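Local coordinates for protein CocE/NonD family hydrolase (Staphylococcus aureus subsp. aureus COL, PDB 3III) that is probably a hydrolase of ester or amide bonds, with an alpha/beta-hydrolase domain joined to a beta-rich domain related to those of X-Pro dipeptidyl-peptidases, at residues F441-H446 / T529-E534; I447-V452 / E517-N522. All blocks are in the same frame, centred on the assembly; numbering follows the deposited sequence.

Contact 1. Residues F441-H446 / T529-E534; sequences FPDFNH and TRYEHE
F444 and Y531 form the dense part of this contact: CD1 of F444 comes within 3.5 Å of CD2 of Y531. Their planes differ by 27°, yet the ring centroids stand 5.7 Å apart, so this is a slid pair with little overlap. The peptide between F444 and N445 is cis, and CB of N445 lies 3.2 Å above the F444 ring plane, over its centre. R530 packs similarly on Y531, its CG over the middle of one ring face. ND2 of N445 donates to O of T529 at 2.9 Å and 157°. OD1 of N445 accepts a hydrogen bond from ND1 of H446, so both ends of the amide are held. NE of R530 makes a weak bond to O of F444 (2.9 Å), whereas NH1 reaches O of G521 and of V519.

The looser side is bridged by water. One molecule donates to OD2 of D443 (3.0 Å) and to OH of Y531; a second donates to OD1 of D443 and accepts from OH of Y531, while OD1 and OH themselves are 4.4 Å apart. NH2 of R530 also donates to this OH, and N of Q451 to OD2. A third water links O of N445 to OG1 of T529, which also bonds T524.

The T529 side chain lies about 5 Å from a bound palmitic acid. Here the C-terminal domain apparently meets the catalytic part: beside strand 441-443, an outermost strand of the five-stranded sheet, helix 213-224 closes over N445 and T529 through F213 and F216.

Contact 2. Residues I447-V452 / E517-N522; sequences IENGQV and EIVIGN
V519 supplies most of the packing, its two methyls meeting different parts of I447-V452. The apolar contacts proper are two: CG1 of V519, anti to the backbone N (chi1 175°), touches CD1 of I447 at 3.8 Å, and CG2 of I447 rests on CA of N522 at 4.0 Å.

Methyl-to-oxygen van der Waals contacts form a second group. CG1 of V519 lies 3.5 Å from O of N449, and its CG2 lies 3.7 Å from OE1 of Q451. Extended beyond CG, Q451 crosses I518 at about a right angle, and its OE1 approaches CG2 of I518 to 3.3 Å. The amide's bonds lie elsewhere: OE1 is met by NZ of K430, and NE2 binds OG1 of T454.

No direct hydrogen bond joins the two segments. Water probably links them at the exposed N449 end, donating to OD1 of N449 and weakly to O of I520 or of N522; the two modelled sites are too close to be filled together and probably represent alternative positions of one molecule.

In the beta-rich C-terminal non-catalytic domain, loop 517-522 thus covers the start of strand 447-458 of the five-stranded antiparallel sheet, where the chain turns at E448 and N449, and I518 touches K430 on neighbouring strand 424-432.

Overall arrangement
The two contacts have centres about 7 Å apart and lie within the C-terminal family region. Along the chain, 441-446 runs straight into 447-452; 517-522 and then 529-534 follow much later, both in the long connection between strands 508-514 and 541-546, so contact 2 bridges the shorter sequence separation. Strands 441-443 and 447-458 are neighbours in one antiparallel sheet, and the connection folds back against this edge region twice. The two passes are also tied to each other: ND1 of H533 lies 2.7 Å from OE2 of E517, a probable hydrogen bond. Contact 1, the more buried, sets the connection between the sheet edge and helix 213-224, while contact 2, partly open to solvent, holds it against strand 447-458.

Contact 1. Residues F441-H446 / T529-E534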
ATOM      1  N   PHE A 441       0.238  -3.979  17.051  1.00  7.26           N
ATOM      2  CA  PHE A 441       0.812  -4.504  15.823  1.00  6.91           C
ATOM      3  C   PHE A 441       1.426  -3.375  15.044  1.00  6.18           C
ATOM      4  O   PHE A 441       1.004  -2.223  15.206  1.00  6.45           O
ATOM      5  CB  PHE A 441      -0.241  -5.217  14.956  1.00  7.09           C
ATOM      6  CG  PHE A 441      -0.835  -6.471  15.596  1.00  8.48           C
ATOM      7  CD1 PHE A 441      -0.118  -7.683  15.611  1.00  7.84           C
ATOM      8  CD2 PHE A 441      -2.069  -6.426  16.224  1.00  8.92           C
ATOM      9  CE1 PHE A 441      -0.633  -8.798  16.196  1.00  9.65           C
ATOM     10  CE2 PHE A 441      -2.588  -7.543  16.817  1.00  9.94           C
ATOM     11  CZ  PHE A 441      -1.903  -8.742  16.809  1.00  8.27           C
ATOM     12  N   PRO A 442       2.403  -3.686  14.166  1.00  6.54           N
ATOM     13  CA  PRO A 442       2.831  -2.698  13.205  1.00  7.52           C
ATOM     14  C   PRO A 442       1.601  -2.136  12.437  1.00  7.77           C
ATOM     15  O   PRO A 442       0.714  -2.888  12.018  1.00  8.67           O
ATOM     16  CB  PRO A 442       3.786  -3.498  12.282  1.00  8.65           C
ATOM     17  CG  PRO A 442       4.202  -4.669  13.115  1.00  7.61           C
ATOM     18  CD  PRO A 442       3.016  -5.001  13.877  1.00  7.66           C
ATOM     19  N   ASP A 443       1.624  -0.833  12.193  1.00  7.99           N
ATOM     20  CA  ASP A 443       0.476  -0.147  11.614  1.00  9.00           C
ATOM     21  C   ASP A 443       1.044   1.064  10.901  1.00  7.79           C
ATOM     22  O   ASP A 443       2.253   1.285  10.881  1.00  9.06           O
ATOM     23  CB  ASP A 443      -0.510   0.203  12.739  1.00  8.31           C
ATOM     24  CG  ASP A 443      -1.957   0.378  12.274  1.00 10.71           C
ATOM     25  OD1 ASP A 443      -2.224   0.683  11.091  1.00 12.38           O
ATOM     26  OD2 ASP A 443      -2.841   0.227  13.146  1.00 10.92           O
ATOM     27  N   PHE A 444       0.196   1.821  10.249  1.00  6.99           N
ATOM     28  CA  PHE A 444       0.692   2.956   9.413  1.00  6.56           C
ATOM     29  C   PHE A 444       0.974   4.214  10.281  1.00  6.34           C
ATOM     30  O   PHE A 444       0.205   4.540  11.179  1.00  8.51           O
ATOM     31  CB  PHE A 444      -0.318   3.265   8.343  1.00  6.44           C
ATOM     32  CG  PHE A 444       0.161   4.271   7.334  1.00  5.32           C
ATOM     33  CD1 PHE A 444      -0.404   5.513   7.303  1.00  7.23           C
ATOM     34  CD2 PHE A 444       1.169   3.959   6.446  1.00  6.00           C
ATOM     35  CE1 PHE A 444       0.004   6.452   6.340  1.00  7.67           C
ATOM     36  CE2 PHE A 444       1.598   4.864   5.525  1.00  6.20           C
ATOM     37  CZ  PHE A 444       1.025   6.132   5.506  1.00  5.99           C
ATOM     38  N   ASN A 445       2.025   4.969  10.016  1.00  7.17           N
ATOM     39  CA  ASN A 445       3.079   4.699   9.066  1.00  6.90           C
ATOM     40  C   ASN A 445       4.309   4.317   9.901  1.00  7.60           C
ATOM     41  O   ASN A 445       4.960   5.180  10.561  1.00  7.53           O
ATOM     42  CB  ASN A 445       3.271   5.977   8.173  1.00  7.73           C
ATOM     43  CG  ASN A 445       4.298   5.801   7.092  1.00  8.15           C
ATOM     44  OD1 ASN A 445       4.971   4.757   7.062  1.00  7.92           O
ATOM     45  ND2 ASN A 445       4.491   6.826   6.226  1.00  4.62           N
ATOM     46  N   HIS A 446       4.649   3.019   9.867  1.00  7.66           N
ATOM     47  CA  HIS A 446       5.709   2.435  10.724  1.00  8.34           C
ATOM     48  C   HIS A 446       5.519   2.779  12.208  1.00  8.96           C
ATOM     49  O   HIS A 446       6.462   3.144  12.883  1.00  9.83           O
ATOM     50  CB  HIS A 446       7.115   2.836  10.256  1.00  8.27           C
ATOM     51  CG  HIS A 446       7.482   2.227   8.938  1.00  9.55           C
ATOM     52  ND1 HIS A 446       6.918   2.650   7.756  1.00  5.61           N
ATOM     53  CD2 HIS A 446       8.304   1.201   8.625  1.00  8.94           C
ATOM     54  CE1 HIS A 446       7.376   1.892   6.773  1.00 11.35           C
ATOM     55  NE2 HIS A 446       8.222   1.005   7.273  1.00  7.78           N
ATOM     56  N   THR A 529       3.951  12.010   8.693  1.00  9.64           N
ATOM     57  CA  THR A 529       4.137  10.758   7.943  1.00  9.19           C
ATOM     58  C   THR A 529       2.923   9.831   7.994  1.00  8.88           C
ATOM     59  O   THR A 529       2.788   8.964   7.139  1.00  7.37           O
ATOM     60  CB  THR A 529       5.371   9.952   8.447  1.00  9.77           C
ATOM     61  OG1 THR A 529       5.187   9.675   9.813  1.00  8.73           O
ATOM     62  CG2 THR A 529       6.663  10.728   8.232  1.00  7.13           C
ATOM     63  N   ARG A 530       2.042  10.031   8.987  1.00  8.17           N
ATOM     64  CA  ARG A 530       0.830   9.227   9.092  1.00  7.54           C
ATOM     65  C   ARG A 530      -0.360   9.998   8.524  1.00  7.62           C
ATOM     66  O   ARG A 530      -0.335  11.239   8.424  1.00  6.27           O
ATOM     67  CB  ARG A 530       0.649   8.831  10.540  1.00  7.54           C
ATOM     68  CG  ARG A 530      -0.428   7.830  10.820  1.00  7.61           C
ATOM     69  CD  ARG A 530      -0.429   7.447  12.266  1.00 10.00           C
ATOM     70  NE  ARG A 530      -1.501   6.502  12.479  1.00  8.01           N
ATOM     71  CZ  ARG A 530      -2.444   6.611  13.402  1.00 10.61           C
ATOM     72  NH1 ARG A 530      -2.419   7.582  14.296  1.00 13.61           N
ATOM     73  NH2 ARG A 530      -3.411   5.741  13.430  1.00  8.68           N
ATOM     74  N   TYR A 531      -1.420   9.283   8.127  1.00  7.89           N
ATOM     75  CA  TYR A 531      -2.705   9.976   7.834  1.00  7.72           C
ATOM     76  C   TYR A 531      -3.118  10.807   9.046  1.00  7.83           C
ATOM     77  O   TYR A 531      -2.748  10.465  10.181  1.00  8.49           O
ATOM     78  CB  TYR A 531      -3.813   8.984   7.391  1.00  8.08           C
ATOM     79  CG  TYR A 531      -3.985   7.812   8.343  1.00  6.79           C
ATOM     80  CD1 TYR A 531      -4.443   8.010   9.641  1.00  6.29           C
ATOM     81  CD2 TYR A 531      -3.654   6.509   7.948  1.00  7.01           C
ATOM     82  CE1 TYR A 531      -4.603   6.930  10.528  1.00  8.48           C
ATOM     83  CE2 TYR A 531      -3.806   5.415   8.830  1.00  8.44           C
ATOM     84  CZ  TYR A 531      -4.257   5.636  10.126  1.00  8.48           C
ATOM     85  OH  TYR A 531      -4.445   4.516  10.969  1.00 11.44           O
ATOM     86  N   GLU A 532      -3.808  11.925   8.784  1.00  6.86           N
ATOM     87  CA  GLU A 532      -4.561  12.672   9.787  1.00  7.64           C
ATOM     88  C   GLU A 532      -5.914  13.040   9.167  1.00  6.77           C
ATOM     89  O   GLU A 532      -6.070  13.026   7.925  1.00  6.64           O
ATOM     90  CB  GLU A 532      -3.783  13.910  10.226  1.00  6.85           C
ATOM     91  CG  GLU A 532      -2.503  13.571  10.957  1.00  9.62           C
ATOM     92  CD  GLU A 532      -1.663  14.789  11.368  1.00 15.84           C
ATOM     93  OE1 GLU A 532      -2.111  15.945  11.263  1.00 17.23           O
ATOM     94  OE2 GLU A 532      -0.516  14.552  11.763  1.00 20.17           O
ATOM     95  N   HIS A 533      -6.891  13.334  10.010  1.00  6.65           N
ATOM     96  CA  HIS A 533      -8.202  13.718   9.522  1.00  7.01           C
ATOM     97  C   HIS A 533      -8.727  14.898  10.338  1.00  7.00           C
ATOM     98  O   HIS A 533      -9.678  14.770  11.094  1.00  7.33           O
ATOM     99  CB  HIS A 533      -9.150  12.478   9.545  1.00  6.82           C
ATOM    100  CG  HIS A 533      -8.634  11.311   8.740  1.00  6.69           C
ATOM    101  ND1 HIS A 533      -7.891  10.290   9.301  1.00  8.95           N
ATOM    102  CD2 HIS A 533      -8.755  11.002   7.434  1.00  7.99           C
ATOM    103  CE1 HIS A 533      -7.553   9.426   8.366  1.00  8.94           C
ATOM    104  NE2 HIS A 533      -8.053   9.837   7.222  1.00  7.07           N
ATOM    105  N   GLU A 534      -8.072  16.037  10.203  1.00  7.77           N
ATOM    106  CA  GLU A 534      -8.373  17.186  11.038  1.00  8.58           C
ATOM    107  C   GLU A 534      -9.456  18.095  10.453  1.00  8.34           C
ATOM    108  O   GLU A 534      -9.821  19.093  11.075  1.00  9.00           O
ATOM    109  CB  GLU A 534      -7.110  18.004  11.292  1.00  9.76           C
ATOM    110  CG  GLU A 534      -6.002  17.235  11.987  1.00 12.73           C
ATOM    111  CD  GLU A 534      -6.178  17.126  13.461  1.00 20.00           C
ATOM    112  OE1 GLU A 534      -6.472  18.128  14.146  1.00 25.29           O
ATOM    113  OE2 GLU A 534      -6.002  16.018  13.960  1.00 26.51           O
TER
HETATM  114  O   HOH W   1      -4.913   2.405  13.066  1.00  9.84           O
HETATM  115  O   HOH W   2      -4.012   2.230   9.938  1.00 16.88           O
HETATM  116  O   HOH W   3       4.058   7.690  11.458  1.00 11.92           O

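Contact 2. Residues I447-V452 / E517-N522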
ATOM      1  N   ILE A 447       4.280   2.735  12.675  1.00  8.17           N
ATOM      2  CA  ILE A 447       4.020   2.836  14.111  1.00  7.86           C
ATOM      3  C   ILE A 447       3.997   1.429  14.701  1.00  7.33           C
ATOM      4  O   ILE A 447       3.784   0.467  13.990  1.00  6.83           O
ATOM      5  CB  ILE A 447       2.714   3.615  14.464  1.00  7.28           C
ATOM      6  CG1 ILE A 447       1.436   2.863  14.005  1.00  7.54           C
ATOM      7  CG2 ILE A 447       2.812   5.044  13.882  1.00  8.41           C
ATOM      8  CD1 ILE A 447       0.088   3.617  14.503  1.00  5.47           C
ATOM      9  N   GLU A 448       4.358   1.326  15.967  1.00  8.07           N
ATOM     10  CA  GLU A 448       4.400   0.012  16.650  1.00  8.77           C
ATOM     11  C   GLU A 448       3.290  -0.165  17.674  1.00  9.84           C
ATOM     12  O   GLU A 448       3.132  -1.271  18.217  1.00 10.71           O
ATOM     13  CB  GLU A 448       5.770  -0.207  17.284  1.00  9.50           C
ATOM     14  CG  GLU A 448       6.875  -0.166  16.206  1.00  8.56           C
ATOM     15  CD  GLU A 448       8.242  -0.577  16.673  1.00 11.22           C
ATOM     16  OE1 GLU A 448       8.474  -0.786  17.897  1.00  9.46           O
ATOM     17  OE2 GLU A 448       9.134  -0.693  15.780  1.00 12.41           O
ATOM     18  N   ASN A 449       2.524   0.895  17.924  1.00  9.41           N
ATOM     19  CA  ASN A 449       1.337   0.815  18.838  1.00  9.17           C
ATOM     20  C   ASN A 449       0.023   0.779  18.087  1.00  9.04           C
ATOM     21  O   ASN A 449      -0.982   1.318  18.555  1.00  9.84           O
ATOM     22  CB  ASN A 449       1.336   2.012  19.824  1.00 10.55           C
ATOM     23  CG  ASN A 449       1.143   3.368  19.118  1.00 12.93           C
ATOM     24  OD1 ASN A 449       1.472   3.515  17.950  1.00  7.82           O
ATOM     25  ND2 ASN A 449       0.523   4.324  19.822  1.00 13.31           N
ATOM     26  N   GLY A 450       0.012   0.124  16.930  1.00  7.47           N
ATOM     27  CA  GLY A 450      -1.152   0.010  16.134  1.00  8.92           C
ATOM     28  C   GLY A 450      -2.099  -1.096  16.555  1.00  8.88           C
ATOM     29  O   GLY A 450      -1.933  -1.762  17.579  1.00  7.99           O
ATOM     30  N   GLN A 451      -3.115  -1.296  15.729  1.00  9.06           N
ATOM     31  CA  GLN A 451      -4.211  -2.170  16.087  1.00  8.16           C
ATOM     32  C   GLN A 451      -4.379  -3.230  14.999  1.00  8.32           C
ATOM     33  O   GLN A 451      -3.498  -3.440  14.186  1.00  9.07           O
ATOM     34  CB  GLN A 451      -5.485  -1.346  16.380  1.00  7.75           C
ATOM     35  CG  GLN A 451      -6.127  -0.640  15.175  1.00  7.26           C
ATOM     36  CD  GLN A 451      -7.263   0.411  15.579  1.00  8.12           C
ATOM     37  OE1 GLN A 451      -7.569   0.569  16.737  1.00 11.94           O
ATOM     38  NE2 GLN A 451      -7.847   1.091  14.593  1.00  7.32           N
ATOM     39  N   VAL A 452      -5.458  -3.965  15.040  1.00  8.11           N
ATOM     40  CA  VAL A 452      -5.655  -5.091  14.103  1.00  7.56           C
ATOM     41  C   VAL A 452      -6.090  -4.605  12.734  1.00  7.04           C
ATOM     42  O   VAL A 452      -5.515  -4.978  11.705  1.00  9.10           O
ATOM     43  CB  VAL A 452      -6.718  -6.046  14.633  1.00  6.58           C
ATOM     44  CG1 VAL A 452      -7.222  -7.098  13.559  1.00  6.30           C
ATOM     45  CG2 VAL A 452      -6.233  -6.771  15.886  1.00  9.27           C
ATOM     46  N   GLU A 517      -9.525   9.910  15.247  1.00  8.90           N
ATOM     47  CA  GLU A 517      -8.566   8.814  15.109  1.00  8.99           C
ATOM     48  C   GLU A 517      -8.530   7.934  16.345  1.00  9.49           C
ATOM     49  O   GLU A 517      -8.472   8.419  17.462  1.00  9.31           O
ATOM     50  CB  GLU A 517      -7.158   9.332  14.803  1.00  9.25           C
ATOM     51  CG  GLU A 517      -6.493   8.574  13.659  1.00  8.28           C
ATOM     52  CD  GLU A 517      -7.157   8.827  12.355  1.00  8.48           C
ATOM     53  OE1 GLU A 517      -7.857   7.912  11.852  1.00  8.66           O
ATOM     54  OE2 GLU A 517      -6.908   9.908  11.784  1.00 13.20           O
ATOM     55  N   ILE A 518      -8.530   6.630  16.120  1.00 10.85           N
ATOM     56  CA  ILE A 518      -8.542   5.692  17.219  1.00 10.40           C
ATOM     57  C   ILE A 518      -7.162   5.515  17.870  1.00 11.59           C
ATOM     58  O   ILE A 518      -7.025   5.644  19.081  1.00  9.98           O
ATOM     59  CB  ILE A 518      -9.210   4.392  16.781  1.00 10.36           C
ATOM     60  CG1 ILE A 518     -10.709   4.688  16.489  1.00 11.84           C
ATOM     61  CG2 ILE A 518      -9.084   3.324  17.893  1.00  8.57           C
ATOM     62  CD1 ILE A 518     -11.297   3.641  15.612  1.00 15.24           C
ATOM     63  N   VAL A 519      -6.157   5.214  17.064  1.00 11.24           N
ATOM     64  CA  VAL A 519      -4.793   5.185  17.528  1.00 11.89           C
ATOM     65  C   VAL A 519      -4.248   6.577  17.287  1.00 13.17           C
ATOM     66  O   VAL A 519      -4.393   7.155  16.190  1.00 11.49           O
ATOM     67  CB  VAL A 519      -3.968   4.102  16.785  1.00 13.02           C
ATOM     68  CG1 VAL A 519      -2.481   4.185  17.226  1.00 11.92           C
ATOM     69  CG2 VAL A 519      -4.548   2.675  17.025  1.00 10.25           C
ATOM     70  N   ILE A 520      -3.703   7.191  18.315  1.00 14.48           N
ATOM     71  CA  ILE A 520      -3.255   8.541  18.105  1.00 17.30           C
ATOM     72  C   ILE A 520      -1.752   8.599  17.892  1.00 18.20           C
ATOM     73  O   ILE A 520      -1.032   7.651  18.183  1.00 18.47           O
ATOM     74  CB  ILE A 520      -3.723   9.473  19.220  1.00 18.89           C
ATOM     75  CG1 ILE A 520      -3.018   9.155  20.529  1.00 20.01           C
ATOM     76  CG2 ILE A 520      -5.274   9.363  19.383  1.00 18.29           C
ATOM     77  CD1 ILE A 520      -3.522  10.073  21.617  1.00 22.07           C
ATOM     78  N   GLY A 521      -1.312   9.702  17.295  1.00 19.38           N
ATOM     79  CA  GLY A 521       0.119   9.980  17.146  1.00 19.25           C
ATOM     80  C   GLY A 521       0.735   9.321  15.941  1.00 17.91           C
ATOM     81  O   GLY A 521       0.074   8.614  15.160  1.00 18.71           O
ATOM     82  N   ASN A 522       2.000   9.579  15.757  1.00 16.22           N
ATOM     83  CA  ASN A 522       2.741   8.919  14.721  1.00 14.38           C
ATOM     84  C   ASN A 522       4.163   8.634  15.262  1.00 14.67           C
ATOM     85  O   ASN A 522       4.458   8.878  16.443  1.00 14.44           O
ATOM     86  CB  ASN A 522       2.717   9.807  13.461  1.00 14.43           C
ATOM     87  CG  ASN A 522       3.513  11.097  13.606  1.00 15.31           C
ATOM     88  OD1 ASN A 522       4.383  11.235  14.479  1.00 14.71           O
ATOM     89  ND2 ASN A 522       3.230  12.054  12.717  1.00 16.49           N
TER
HETATM   90  O   HOH W   4       1.759   6.035  17.114  0.50 17.13           O
HETATM   91  O   HOH W   5       3.740   5.800  17.597  0.50 21.94           O